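Local coordinates for glycoside hydrolase family protein (Novosphingobium sp. PP1Y, PDB 6Q2F) that probably removes terminal alpha-L-rhamnose units from glycosides, as an alpha-L-rhamnosidase, and carries a bound sodium ion, at residues T316-A321 against L378-E383; V269-A274 against F371-D376; E903-V908 against V964-A969; K926-W931 against I941-S946. One frame throughout, in Å; residues are numbered along the deposited sequence.

Contact 1: T316-A321 against L378-E383; sequences TTISFA and LVDRYE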
loop_
_atom_site.group_PDB
_atom_site.type_symbol
_atom_site.label_atom_id
_atom_site.label_comp_id
_atom_site.label_asym_id
_atom_site.label_seq_id
_atom_site.Cartn_x
_atom_site.Cartn_y
_atom_site.Cartn_z
ATOM N N THR A 316 27.385 5.969 2.439
ATOM C CA THR A 316 26.904 6.404 3.746
ATOM C C THR A 316 27.952 7.310 4.370
ATOM O O THR A 316 29.106 6.907 4.536
ATOM C CB THR A 316 26.621 5.215 4.668
ATOM O OG1 THR A 316 25.559 4.422 4.125
ATOM C CG2 THR A 316 26.217 5.705 6.046
ATOM N N THR A 317 27.552 8.529 4.711
ATOM C CA THR A 317 28.423 9.477 5.384
ATOM C C THR A 317 27.909 9.693 6.799
ATOM O O THR A 317 26.709 9.873 6.999
ATOM C CB THR A 317 28.469 10.798 4.621
ATOM O OG1 THR A 317 28.983 10.555 3.302
ATOM C CG2 THR A 317 29.359 11.794 5.339
ATOM N N ILE A 318 28.809 9.633 7.776
ATOM C CA ILE A 318 28.482 9.923 9.162
ATOM C C ILE A 318 29.479 10.954 9.644
ATOM O O ILE A 318 30.614 11.000 9.169
ATOM C CB ILE A 318 28.525 8.674 10.068
ATOM C CG1 ILE A 318 29.898 8.008 9.979
ATOM C CG2 ILE A 318 27.392 7.703 9.715
ATOM C CD1 ILE A 318 30.127 6.951 11.040
ATOM N N SER A 319 29.049 11.781 10.595
ATOM C CA SER A 319 29.903 12.784 11.206
ATOM C C SER A 319 29.752 12.698 12.717
ATOM O O SER A 319 28.718 12.262 13.227
ATOM C CB SER A 319 29.552 14.192 10.715
ATOM O OG SER A 319 30.487 15.133 11.204
ATOM N N PHE A 320 30.785 13.137 13.435
ATOM C CA PHE A 320 30.814 12.925 14.875
ATOM C C PHE A 320 31.748 13.935 15.524
ATOM O O PHE A 320 32.479 14.661 14.847
ATOM C CB PHE A 320 31.254 11.498 15.201
ATOM C CG PHE A 320 32.244 10.940 14.218
ATOM C CD1 PHE A 320 33.590 11.242 14.322
ATOM C CD2 PHE A 320 31.823 10.125 13.181
ATOM C CE1 PHE A 320 34.498 10.736 13.414
ATOM C CE2 PHE A 320 32.725 9.620 12.271
ATOM C CZ PHE A 320 34.065 9.924 12.389
ATOM N N ALA A 321 31.699 13.974 16.852
ATOM C CA ALA A 321 32.695 14.715 17.608
ATOM C C ALA A 321 34.084 14.157 17.300
ATOM O O ALA A 321 34.234 12.942 17.123
ATOM C CB ALA A 321 32.398 14.628 19.106
ATOM N N LEU A 378 31.079 16.936 8.192
ATOM C CA LEU A 378 30.180 16.912 7.051
ATOM C C LEU A 378 28.746 16.783 7.554
ATOM O O LEU A 378 28.495 16.511 8.734
ATOM C CB LEU A 378 30.531 15.756 6.102
ATOM C CG LEU A 378 31.575 15.964 4.982
ATOM C CD1 LEU A 378 32.801 16.646 5.509
ATOM C CD2 LEU A 378 31.966 14.639 4.320
ATOM N N VAL A 379 27.793 16.994 6.646
ATOM C CA VAL A 379 26.404 16.735 6.996
ATOM C C VAL A 379 26.261 15.263 7.344
ATOM O O VAL A 379 26.528 14.380 6.519
ATOM C CB VAL A 379 25.463 17.135 5.863
ATOM C CG1 VAL A 379 24.045 16.661 6.185
ATOM C CG2 VAL A 379 25.497 18.655 5.667
ATOM N N ASP A 380 25.858 14.990 8.580
ATOM C CA ASP A 380 25.693 13.614 9.013
ATOM C C ASP A 380 24.578 12.944 8.219
ATOM O O ASP A 380 23.465 13.468 8.128
ATOM C CB ASP A 380 25.392 13.576 10.509
ATOM C CG ASP A 380 25.189 12.177 11.011
ATOM O OD1 ASP A 380 26.066 11.329 10.732
ATOM O OD2 ASP A 380 24.153 11.916 11.657
ATOM N N ARG A 381 24.899 11.799 7.618
ATOM C CA ARG A 381 23.957 11.018 6.816
ATOM C C ARG A 381 23.278 11.866 5.742
ATOM O O ARG A 381 22.057 11.807 5.542
ATOM C CB ARG A 381 22.938 10.309 7.711
ATOM C CG ARG A 381 23.398 8.881 8.026
ATOM C CD ARG A 381 22.801 8.369 9.283
ATOM N NE ARG A 381 23.139 9.204 10.426
ATOM C CZ ARG A 381 22.678 8.959 11.646
ATOM N NH1 ARG A 381 21.882 7.912 11.832
ATOM N NH2 ARG A 381 23.002 9.741 12.668
ATOM N N TYR A 382 24.100 12.629 5.004
ATOM C CA TYR A 382 23.551 13.547 4.008
ATOM C C TYR A 382 22.916 12.795 2.846
ATOM O O TYR A 382 21.924 13.260 2.276
ATOM C CB TYR A 382 24.633 14.515 3.507
ATOM C CG TYR A 382 25.485 14.025 2.350
ATOM C CD1 TYR A 382 25.071 14.198 1.029
ATOM C CD2 TYR A 382 26.700 13.393 2.577
ATOM C CE1 TYR A 382 25.838 13.744 -0.028
ATOM C CE2 TYR A 382 27.479 12.944 1.528
ATOM C CZ TYR A 382 27.045 13.124 0.226
ATOM O OH TYR A 382 27.823 12.670 -0.822
ATOM N N GLU A 383 23.479 11.638 2.468
ATOM C CA GLU A 383 22.932 10.896 1.335
ATOM C C GLU A 383 21.448 10.605 1.533
ATOM O O GLU A 383 20.636 10.834 0.628
ATOM C CB GLU A 383 23.714 9.597 1.111
ATOM C CG GLU A 383 25.188 9.808 0.721
ATOM C CD GLU A 383 26.107 9.675 1.904
ATOM O OE1 GLU A 383 25.587 9.700 3.037
ATOM O OE2 GLU A 383 27.337 9.550 1.726
#
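Thr317 is held along one edge of its strand, at both backbone N and O, by residues 378-383. OE1 of Glu383 accepts a hydrogen bond from the backbone N of Thr317 at 2.8 Å through its syn lone pair. OE2 of Glu383 takes OG1 of Thr317 in a very short bond of 2.5 Å, from above the carboxylate plane. OG1 lies beside the backbone N (chi1 -61°), so one carboxylate reaches both donors. The Glu383 chain bends at chi2 (98°), and its CD sits over one face of the Tyr382 ring. An alanine at Glu383 would remove both bonds and would probably loosen Thr317 from the start of the helix. The carbonyl O of Thr317 accepts a hydrogen bond from N of Arg381, the N-cap residue, at 2.7 Å. The backbone N of Ser319 donates to OD1 of Asp380 at 3.0 Å. CB of Ser319 packs 3.2 Å from O of Leu378, while its OG bonds to Ser273. Asp380 also pairs with Lys307 and, through OD2, with Arg381. Strand 316-325 edges one sheet of a beta sandwich. Strand 268-277 flanks it, opposite this loop and helix 382-385, and Ile318 packs on strands 293-297 and 303-308 of the other sheet.

Contact 2: V269-A274 against F371-D376; sequences VTVRSA and FELHSD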
loop_
_atom_site.group_PDB
_atom_site.type_symbol
_atom_site.label_atom_id
_atom_site.label_comp_id
_atom_site.label_asym_id
_atom_site.label_seq_id
_atom_site.Cartn_x
_atom_site.Cartn_y
_atom_site.Cartn_z
ATOM N N VAL A 269 45.612 11.115 14.058
ATOM C CA VAL A 269 44.907 12.045 13.190
ATOM C C VAL A 269 43.546 12.319 13.806
ATOM O O VAL A 269 42.957 11.455 14.465
ATOM C CB VAL A 269 44.759 11.516 11.747
ATOM C CG1 VAL A 269 46.011 11.811 10.956
ATOM C CG2 VAL A 269 44.471 10.022 11.751
ATOM N N THR A 270 43.055 13.537 13.601
ATOM C CA THR A 270 41.766 13.968 14.131
ATOM C C THR A 270 40.714 13.798 13.039
ATOM O O THR A 270 40.779 14.458 11.997
ATOM C CB THR A 270 41.844 15.411 14.618
ATOM O OG1 THR A 270 42.032 16.279 13.497
ATOM C CG2 THR A 270 43.024 15.574 15.555
ATOM N N VAL A 271 39.759 12.902 13.273
ATOM C CA VAL A 271 38.719 12.559 12.309
ATOM C C VAL A 271 37.384 13.078 12.822
ATOM O O VAL A 271 37.092 12.983 14.019
ATOM C CB VAL A 271 38.658 11.037 12.078
ATOM C CG1 VAL A 271 37.511 10.680 11.159
ATOM C CG2 VAL A 271 39.973 10.550 11.501
ATOM N N ARG A 272 36.602 13.630 11.914
ATOM C CA ARG A 272 35.277 14.135 12.222
ATOM C C ARG A 272 34.159 13.471 11.429
ATOM O O ARG A 272 33.035 13.505 11.832
ATOM C CB ARG A 272 35.229 15.629 12.039
ATOM C CG ARG A 272 35.770 16.372 13.217
ATOM C CD ARG A 272 35.915 17.828 12.893
ATOM N NE ARG A 272 36.658 18.521 13.918
ATOM C CZ ARG A 272 37.981 18.498 14.008
ATOM N NH1 ARG A 272 38.687 17.824 13.132
ATOM N NH2 ARG A 272 38.586 19.151 14.971
ATOM N N SER A 273 34.491 12.912 10.276
ATOM C CA SER A 273 33.478 12.264 9.465
ATOM C C SER A 273 34.067 11.170 8.599
ATOM O O SER A 273 35.250 11.190 8.263
ATOM C CB SER A 273 32.758 13.293 8.589
ATOM O OG SER A 273 32.123 14.283 9.380
ATOM N N ALA A 274 33.222 10.214 8.234
ATOM C CA ALA A 274 33.634 9.141 7.381
ATOM C C ALA A 274 32.603 8.783 6.335
ATOM O O ALA A 274 31.442 8.792 6.599
ATOM C CB ALA A 274 33.893 7.935 8.228
ATOM N N PHE A 371 36.187 4.097 1.400
ATOM C CA PHE A 371 36.281 4.245 2.851
ATOM C C PHE A 371 37.167 5.462 3.093
ATOM O O PHE A 371 38.396 5.361 3.026
ATOM C CB PHE A 371 36.845 2.994 3.512
ATOM C CG PHE A 371 36.884 3.063 5.012
ATOM C CD1 PHE A 371 36.095 3.971 5.708
ATOM C CD2 PHE A 371 37.716 2.226 5.731
ATOM C CE1 PHE A 371 36.132 4.036 7.091
ATOM C CE2 PHE A 371 37.756 2.289 7.117
ATOM C CZ PHE A 371 36.965 3.196 7.794
ATOM N N GLU A 372 36.536 6.600 3.368
ATOM C CA GLU A 372 37.206 7.893 3.389
ATOM C C GLU A 372 36.983 8.562 4.735
ATOM O O GLU A 372 35.838 8.707 5.176
ATOM C CB GLU A 372 36.678 8.779 2.255
ATOM C CG GLU A 372 37.429 10.079 2.043
ATOM C CD GLU A 372 37.117 10.696 0.688
ATOM O OE1 GLU A 372 36.714 9.939 -0.231
ATOM O OE2 GLU A 372 37.281 11.930 0.541
ATOM N N LEU A 373 38.071 8.966 5.381
ATOM C CA LEU A 373 38.005 9.721 6.624
ATOM C C LEU A 373 38.215 11.204 6.328
ATOM O O LEU A 373 39.026 11.568 5.471
ATOM C CB LEU A 373 39.052 9.224 7.623
ATOM C CG LEU A 373 39.059 7.715 7.896
ATOM C CD1 LEU A 373 40.088 7.352 8.950
ATOM C CD2 LEU A 373 37.686 7.229 8.314
ATOM N N HIS A 374 37.485 12.055 7.046
ATOM C CA HIS A 374 37.501 13.495 6.821
ATOM C C HIS A 374 37.936 14.226 8.084
ATOM O O HIS A 374 37.465 13.913 9.184
ATOM C CB HIS A 374 36.119 13.995 6.392
ATOM C CG HIS A 374 35.642 13.422 5.096
ATOM N ND1 HIS A 374 36.026 13.931 3.874
ATOM C CD2 HIS A 374 34.805 12.391 4.828
ATOM C CE1 HIS A 374 35.452 13.237 2.908
ATOM N NE2 HIS A 374 34.704 12.298 3.459
ATOM N N SER A 375 38.825 15.213 7.922
ATOM C CA SER A 375 39.164 16.090 9.041
ATOM C C SER A 375 37.981 16.968 9.424
ATOM O O SER A 375 37.767 17.250 10.608
ATOM C CB SER A 375 40.361 16.973 8.691
ATOM O OG SER A 375 41.320 16.284 7.912
ATOM N N ASP A 376 37.210 17.421 8.440
ATOM C CA ASP A 376 36.138 18.369 8.687
ATOM C C ASP A 376 34.824 17.658 9.004
ATOM O O ASP A 376 34.656 16.454 8.781
ATOM C CB ASP A 376 35.959 19.309 7.491
ATOM C CG ASP A 376 35.975 18.577 6.157
ATOM O OD1 ASP A 376 36.499 17.441 6.098
ATOM O OD2 ASP A 376 35.475 19.145 5.159
#
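A classic beta bulge interrupts this antiparallel strand pair in a beta sandwich whose strand order matches that of the galactose-binding-like domain near the C-terminus. The backbone is tightly bonded here. Arg272 and Ser273 both face His374 and share its carbonyl. The bond from Arg272 N to His374 O is 2.9 Å long and almost straight at 176°, with the donor nearly along the C=O axis. Ser273 N makes a second, weak bond to the same oxygen. His374 N answers with a bond to Ser273 O of 2.7 Å. The buried face is apolar and carries Val271, Ala274 and Leu373. There the two methyls of Leu373 divide the work: CD2 meets CB of Ala274 at 3.9 Å, and CD1 meets CG2 of Val271 at 4.1 Å. Phe328 and Leu263 from the facing sheet press on this patch. By contrast, His374, Ser375, Asp376 and Arg272 are partly exposed, yet this side is closely bonded through Arg272. The His374 ring turns an edge to Ser273 O. Arg272 lies extended from CG to NE, with its chain running past the carbonyl of Ser375. Its tip then folds back, and NH1 of Arg272 bonds to Ser375 O at 2.7 Å, in the carbonyl plane but 20° out of the guanidinium plane.

Contact 3: E903-V908 against V964-A969; sequences EIYYLV and VVFRKA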
loop_
_atom_site.group_PDB
_atom_site.type_symbol
_atom_site.label_atom_id
_atom_site.label_comp_id
_atom_site.label_asym_id
_atom_site.label_seq_id
_atom_site.Cartn_x
_atom_site.Cartn_y
_atom_site.Cartn_z
ATOM N N GLU A 903 -28.706 5.024 10.129
ATOM C CA GLU A 903 -27.354 4.546 10.374
ATOM C C GLU A 903 -27.193 3.123 9.858
ATOM O O GLU A 903 -28.147 2.345 9.833
ATOM C CB GLU A 903 -27.035 4.554 11.871
ATOM C CG GLU A 903 -27.615 5.734 12.590
ATOM C CD GLU A 903 -27.103 7.023 12.012
ATOM O OE1 GLU A 903 -25.866 7.142 11.870
ATOM O OE2 GLU A 903 -27.927 7.896 11.685
ATOM N N ILE A 904 -25.968 2.793 9.463
ATOM C CA ILE A 904 -25.580 1.428 9.146
ATOM C C ILE A 904 -24.288 1.149 9.892
ATOM O O ILE A 904 -23.296 1.854 9.686
ATOM C CB ILE A 904 -25.377 1.216 7.644
ATOM C CG1 ILE A 904 -26.660 1.517 6.877
ATOM C CG2 ILE A 904 -24.892 -0.212 7.386
ATOM C CD1 ILE A 904 -26.388 1.662 5.391
ATOM N N TYR A 905 -24.306 0.154 10.784
ATOM C CA TYR A 905 -23.091 -0.324 11.428
ATOM C C TYR A 905 -22.679 -1.641 10.807
ATOM O O TYR A 905 -23.513 -2.517 10.579
ATOM C CB TYR A 905 -23.271 -0.496 12.938
ATOM C CG TYR A 905 -23.361 0.798 13.691
ATOM C CD1 TYR A 905 -24.571 1.477 13.775
ATOM C CD2 TYR A 905 -22.254 1.341 14.331
ATOM C CE1 TYR A 905 -24.688 2.667 14.470
ATOM C CE2 TYR A 905 -22.364 2.548 15.032
ATOM C CZ TYR A 905 -23.590 3.194 15.098
ATOM O OH TYR A 905 -23.739 4.375 15.785
ATOM N N TYR A 906 -21.395 -1.755 10.499
ATOM C CA TYR A 906 -20.804 -2.986 10.000
ATOM C C TYR A 906 -19.919 -3.540 11.095
ATOM O O TYR A 906 -19.038 -2.831 11.576
ATOM C CB TYR A 906 -19.981 -2.718 8.737
ATOM C CG TYR A 906 -19.337 -3.941 8.116
ATOM C CD1 TYR A 906 -20.102 -5.006 7.656
ATOM C CD2 TYR A 906 -17.964 -4.022 7.975
ATOM C CE1 TYR A 906 -19.509 -6.122 7.058
ATOM C CE2 TYR A 906 -17.367 -5.126 7.388
ATOM C CZ TYR A 906 -18.135 -6.159 6.923
ATOM O OH TYR A 906 -17.503 -7.243 6.328
ATOM N N LEU A 907 -20.147 -4.800 11.471
ATOM C CA LEU A 907 -19.415 -5.471 12.539
ATOM C C LEU A 907 -18.753 -6.738 12.003
ATOM O O LEU A 907 -19.360 -7.482 11.219
ATOM C CB LEU A 907 -20.345 -5.859 13.694
ATOM C CG LEU A 907 -21.311 -4.836 14.304
ATOM C CD1 LEU A 907 -21.974 -5.415 15.559
ATOM C CD2 LEU A 907 -20.578 -3.565 14.657
ATOM N N VAL A 908 -17.529 -7.016 12.457
ATOM C CA VAL A 908 -16.845 -8.258 12.100
ATOM C C VAL A 908 -16.287 -8.892 13.360
ATOM O O VAL A 908 -15.447 -8.289 14.038
ATOM C CB VAL A 908 -15.715 -8.041 11.091
ATOM C CG1 VAL A 908 -15.116 -9.422 10.704
ATOM C CG2 VAL A 908 -16.240 -7.295 9.883
ATOM N N VAL A 964 -25.808 -4.052 11.084
ATOM C CA VAL A 964 -26.877 -3.660 11.998
ATOM C C VAL A 964 -27.376 -2.319 11.483
ATOM O O VAL A 964 -26.659 -1.313 11.510
ATOM C CB VAL A 964 -26.406 -3.603 13.457
ATOM C CG1 VAL A 964 -27.608 -3.422 14.417
ATOM C CG2 VAL A 964 -25.677 -4.891 13.818
ATOM N N VAL A 965 -28.589 -2.316 10.953
ATOM C CA VAL A 965 -29.122 -1.206 10.176
ATOM C C VAL A 965 -30.181 -0.494 11.006
ATOM O O VAL A 965 -31.108 -1.134 11.521
ATOM C CB VAL A 965 -29.699 -1.722 8.847
ATOM C CG1 VAL A 965 -30.365 -0.599 8.090
ATOM C CG2 VAL A 965 -28.577 -2.341 8.031
ATOM N N PHE A 966 -30.048 0.829 11.121
ATOM C CA PHE A 966 -30.957 1.675 11.906
ATOM C C PHE A 966 -31.616 2.678 10.970
ATOM O O PHE A 966 -31.202 3.838 10.903
ATOM C CB PHE A 966 -30.225 2.390 12.983
ATOM C CG PHE A 966 -29.617 1.500 14.014
ATOM C CD1 PHE A 966 -28.376 0.916 13.809
ATOM C CD2 PHE A 966 -30.277 1.271 15.208
ATOM C CE1 PHE A 966 -27.814 0.119 14.780
ATOM C CE2 PHE A 966 -29.717 0.474 16.173
ATOM C CZ PHE A 966 -28.493 -0.103 15.964
ATOM N N ARG A 967 -32.660 2.250 10.274
ATOM C CA ARG A 967 -33.299 3.148 9.326
ATOM C C ARG A 967 -34.798 3.249 9.548
ATOM O O ARG A 967 -35.382 4.320 9.348
ATOM C CB ARG A 967 -33.029 2.707 7.887
ATOM C CG ARG A 967 -31.583 2.895 7.468
ATOM C CD ARG A 967 -31.291 2.107 6.192
ATOM N NE ARG A 967 -31.234 2.962 5.022
ATOM C CZ ARG A 967 -32.199 3.034 4.124
ATOM N NH1 ARG A 967 -33.291 2.294 4.264
ATOM N NH2 ARG A 967 -32.067 3.837 3.087
ATOM N N LYS A 968 -35.434 2.137 9.927
ATOM C CA LYS A 968 -36.851 2.167 10.252
ATOM C C LYS A 968 -37.080 2.951 11.540
ATOM O O LYS A 968 -36.413 2.712 12.549
ATOM C CB LYS A 968 -37.384 0.741 10.385
ATOM C CG LYS A 968 -37.300 -0.100 9.113
ATOM C CD LYS A 968 -37.984 -1.468 9.322
ATOM C CE LYS A 968 -38.100 -2.247 8.009
ATOM N NZ LYS A 968 -38.754 -3.574 8.198
ATOM N N ALA A 969 -38.020 3.890 11.506
ATOM C CA ALA A 969 -38.396 4.612 12.721
ATOM C C ALA A 969 -38.907 3.644 13.781
ATOM O O ALA A 969 -39.711 2.760 13.498
ATOM C CB ALA A 969 -39.466 5.671 12.425
#
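Two rings, Tyr905 and Phe966, meet obliquely on one face of the sheet. Their planes stand at 80° and their centroids are 5.8 Å apart. CD1 of Tyr905 comes to 3.7 Å from CE1 of Phe966. Backbone oxygens lie at the ring edges: Val964 O beside Tyr905, and Glu903 O beside Phe966. His896 stacks on the Tyr905 ring, and Phe921 meets that ring edge-to-face. The Phe966 ring also meets Phe921. The phenol OH of Tyr905 bonds to Asp880. The rings belong to hydrogen-bonded pairs of an antiparallel sheet, Glu903 with Phe966 and Tyr905 with Val964. Tyr905 N donates a hydrogen bond to Val964 O at 2.9 Å and 171°, in the carbonyl plane. Phe966 N donates a hydrogen bond to Glu903 O at 2.8 Å, but from above that carbonyl's plane. On the same face CD1 of Leu907 touches CG2 of Val964 at 4.1 Å. On the other face the methyls CG2 of Ile904 and CG2 of Val965 meet loosely, at 4.3 Å. Strand 902-908 is flanked by strand 894-899, and strand 961-967 by strand 926-932. Helix 657-670 packs on Tyr906 and Val908, while Pro928 touches Phe966.

Contact 4: K926-W931 against I941-S946; sequences KQPELW and ISYRIS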
loop_
_atom_site.group_PDB
_atom_site.type_symbol
_atom_site.label_atom_id
_atom_site.label_comp_id
_atom_site.label_asym_id
_atom_site.label_seq_id
_atom_site.Cartn_x
_atom_site.Cartn_y
_atom_site.Cartn_z
ATOM N N LYS A 926 -34.553 4.498 16.214
ATOM C CA LYS A 926 -34.596 3.590 15.073
ATOM C C LYS A 926 -34.721 2.149 15.552
ATOM O O LYS A 926 -34.093 1.761 16.538
ATOM C CB LYS A 926 -33.341 3.749 14.200
ATOM C CG LYS A 926 -33.163 5.141 13.566
ATOM C CD LYS A 926 -34.117 5.339 12.380
ATOM C CE LYS A 926 -33.709 6.566 11.537
ATOM N NZ LYS A 926 -34.617 6.794 10.371
ATOM N N GLN A 927 -35.506 1.338 14.851
ATOM C CA GLN A 927 -35.540 -0.069 15.214
ATOM C C GLN A 927 -34.514 -0.818 14.392
ATOM O O GLN A 927 -34.626 -0.857 13.159
ATOM C CB GLN A 927 -36.921 -0.684 15.065
ATOM C CG GLN A 927 -37.635 -0.548 13.766
ATOM C CD GLN A 927 -38.850 -1.441 13.764
ATOM O OE1 GLN A 927 -38.802 -2.542 14.301
ATOM N NE2 GLN A 927 -39.962 -0.957 13.213
ATOM N N PRO A 928 -33.491 -1.376 15.018
ATOM C CA PRO A 928 -32.411 -2.000 14.255
ATOM C C PRO A 928 -32.901 -3.251 13.563
ATOM O O PRO A 928 -33.853 -3.889 14.003
ATOM C CB PRO A 928 -31.359 -2.322 15.323
ATOM C CG PRO A 928 -32.133 -2.404 16.605
ATOM C CD PRO A 928 -33.287 -1.465 16.471
ATOM N N GLU A 929 -32.249 -3.577 12.448
ATOM C CA GLU A 929 -32.429 -4.851 11.772
ATOM C C GLU A 929 -31.065 -5.367 11.351
ATOM O O GLU A 929 -30.163 -4.581 11.035
ATOM C CB GLU A 929 -33.323 -4.726 10.536
ATOM C CG GLU A 929 -34.799 -4.521 10.835
ATOM C CD GLU A 929 -35.645 -4.498 9.568
ATOM O OE1 GLU A 929 -35.134 -4.046 8.515
ATOM O OE2 GLU A 929 -36.811 -4.948 9.624
ATOM N N LEU A 930 -30.910 -6.691 11.368
ATOM C CA LEU A 930 -29.719 -7.297 10.782
ATOM C C LEU A 930 -29.912 -7.483 9.285
ATOM O O LEU A 930 -30.929 -8.034 8.850
ATOM C CB LEU A 930 -29.404 -8.651 11.413
ATOM C CG LEU A 930 -29.209 -8.704 12.916
ATOM C CD1 LEU A 930 -28.893 -10.133 13.350
ATOM C CD2 LEU A 930 -28.130 -7.736 13.335
ATOM N N TRP A 931 -28.930 -7.039 8.498
ATOM C CA TRP A 931 -28.897 -7.288 7.062
ATOM C C TRP A 931 -27.756 -8.241 6.750
ATOM O O TRP A 931 -26.622 -8.013 7.169
ATOM C CB TRP A 931 -28.726 -5.995 6.265
ATOM C CG TRP A 931 -29.892 -5.073 6.319
ATOM C CD1 TRP A 931 -30.767 -4.913 7.354
ATOM C CD2 TRP A 931 -30.322 -4.169 5.287
ATOM N NE1 TRP A 931 -31.717 -3.970 7.030
ATOM C CE2 TRP A 931 -31.463 -3.495 5.771
ATOM C CE3 TRP A 931 -29.861 -3.879 3.995
ATOM C CZ2 TRP A 931 -32.146 -2.546 5.020
ATOM C CZ3 TRP A 931 -30.536 -2.929 3.245
ATOM C CH2 TRP A 931 -31.669 -2.270 3.760
ATOM N N ILE A 941 -34.681 -7.935 15.078
ATOM C CA ILE A 941 -33.800 -8.215 16.200
ATOM C C ILE A 941 -34.378 -7.534 17.437
ATOM O O ILE A 941 -35.100 -6.541 17.337
ATOM C CB ILE A 941 -32.345 -7.767 15.872
ATOM C CG1 ILE A 941 -31.334 -8.465 16.785
ATOM C CG2 ILE A 941 -32.177 -6.252 15.908
ATOM C CD1 ILE A 941 -31.101 -9.910 16.426
ATOM N N SER A 942 -34.114 -8.116 18.602
ATOM C CA SER A 942 -34.509 -7.508 19.864
ATOM C C SER A 942 -33.608 -6.320 20.173
ATOM O O SER A 942 -32.443 -6.295 19.781
ATOM C CB SER A 942 -34.437 -8.527 21.002
ATOM O OG SER A 942 -35.422 -9.526 20.841
ATOM N N TYR A 943 -34.154 -5.332 20.882
ATOM C CA TYR A 943 -33.370 -4.146 21.189
ATOM C C TYR A 943 -34.017 -3.385 22.337
ATOM O O TYR A 943 -35.204 -3.547 22.627
ATOM C CB TYR A 943 -33.228 -3.222 19.965
ATOM C CG TYR A 943 -34.530 -2.575 19.544
ATOM C CD1 TYR A 943 -35.383 -3.215 18.656
ATOM C CD2 TYR A 943 -34.920 -1.341 20.054
ATOM C CE1 TYR A 943 -36.581 -2.643 18.273
ATOM C CE2 TYR A 943 -36.123 -0.765 19.686
ATOM C CZ TYR A 943 -36.950 -1.423 18.795
ATOM O OH TYR A 943 -38.149 -0.855 18.421
ATOM N N ARG A 944 -33.218 -2.514 22.956
ATOM C CA ARG A 944 -33.693 -1.561 23.949
ATOM C C ARG A 944 -33.040 -0.217 23.681
ATOM O O ARG A 944 -31.811 -0.136 23.542
ATOM C CB ARG A 944 -33.385 -2.027 25.381
ATOM C CG ARG A 944 -33.052 -0.895 26.326
ATOM C CD ARG A 944 -33.059 -1.350 27.775
ATOM N NE ARG A 944 -34.409 -1.457 28.320
ATOM C CZ ARG A 944 -34.999 -0.509 29.041
ATOM N NH1 ARG A 944 -34.355 0.622 29.307
ATOM N NH2 ARG A 944 -36.233 -0.696 29.504
ATOM N N ILE A 945 -33.865 0.820 23.560
ATOM C CA ILE A 945 -33.389 2.183 23.360
ATOM C C ILE A 945 -33.488 2.889 24.698
ATOM O O ILE A 945 -34.531 2.841 25.355
ATOM C CB ILE A 945 -34.205 2.917 22.286
ATOM C CG1 ILE A 945 -34.204 2.121 20.983
ATOM C CG2 ILE A 945 -33.644 4.308 22.063
ATOM C CD1 ILE A 945 -34.887 2.820 19.839
ATOM N N SER A 946 -32.396 3.515 25.117
ATOM C CA SER A 946 -32.332 4.052 26.463
ATOM C C SER A 946 -31.057 4.853 26.648
ATOM O O SER A 946 -29.976 4.407 26.254
ATOM C CB SER A 946 -32.395 2.918 27.489
ATOM O OG SER A 946 -32.425 3.437 28.800
#
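This is apolar side-chain packing between two strands that have splayed apart, in the large antiparallel sheet that holds strands 894-899, 902-908 and 961-967. No hydrogen bond joins the two segments, and their strand axes come no closer than 8.1 Å. Side chains fill the gap instead. Pro928 lies over one face of the Tyr943 ring in a CH-pi contact. Its CD sits 3.7 Å from the ring centroid of Tyr943, 22° off the normal. Tyr943 reaches this place with CG in the crowded position between the backbone N and the carbonyl carbon (chi1 68°). Gln927 continues along the ring, with CB 3.6 Å from OH of Tyr943. That hydroxyl bonds to the carbonyl of Arg972. The two segments belong to one beta hairpin, strands 926-932 and 937-946. Nearer its turn the backbones do pair, Leu930 with Glu939; further on Tyr943 pairs with Val975 instead. Ile941 has the most surface buried here and uses two branches. CG2 of Ile941 lies 3.5 Å from O of Pro928, and CD1 of Ile941 meets CD1 of Leu930 at 3.8 Å. An alanine at Tyr943 would take away the ring over Pro928 and the bond to Arg972, and would probably loosen the packing between the strands. At the far end CD1 of Ile945 touches O of Lys926 at 3.6 Å.

Overall arrangement
The contacts form two pairs on opposite sides of the chain's centre. Contacts 1 and 2 have centres about 10 Å apart and share one sheet. Phe320 N lies 2.8 Å from Arg272 O, and Ile318 O lies 2.9 Å from Ala274 N. Contacts 3 and 4 have centres about 9 Å apart and share another sheet. There Val965 N lies 2.8 Å from Glu929 O, and Lys968 forms a salt bridge with Glu929. Between the pairs, nearest atoms are about 41 Å apart for contacts 1 and 3. The sodium ligands Asp503, Glu583 and Glu644 lie at or next to parallel strands 497-502, 579-582 and 642-649 of a third sheet, which possibly carries the active site.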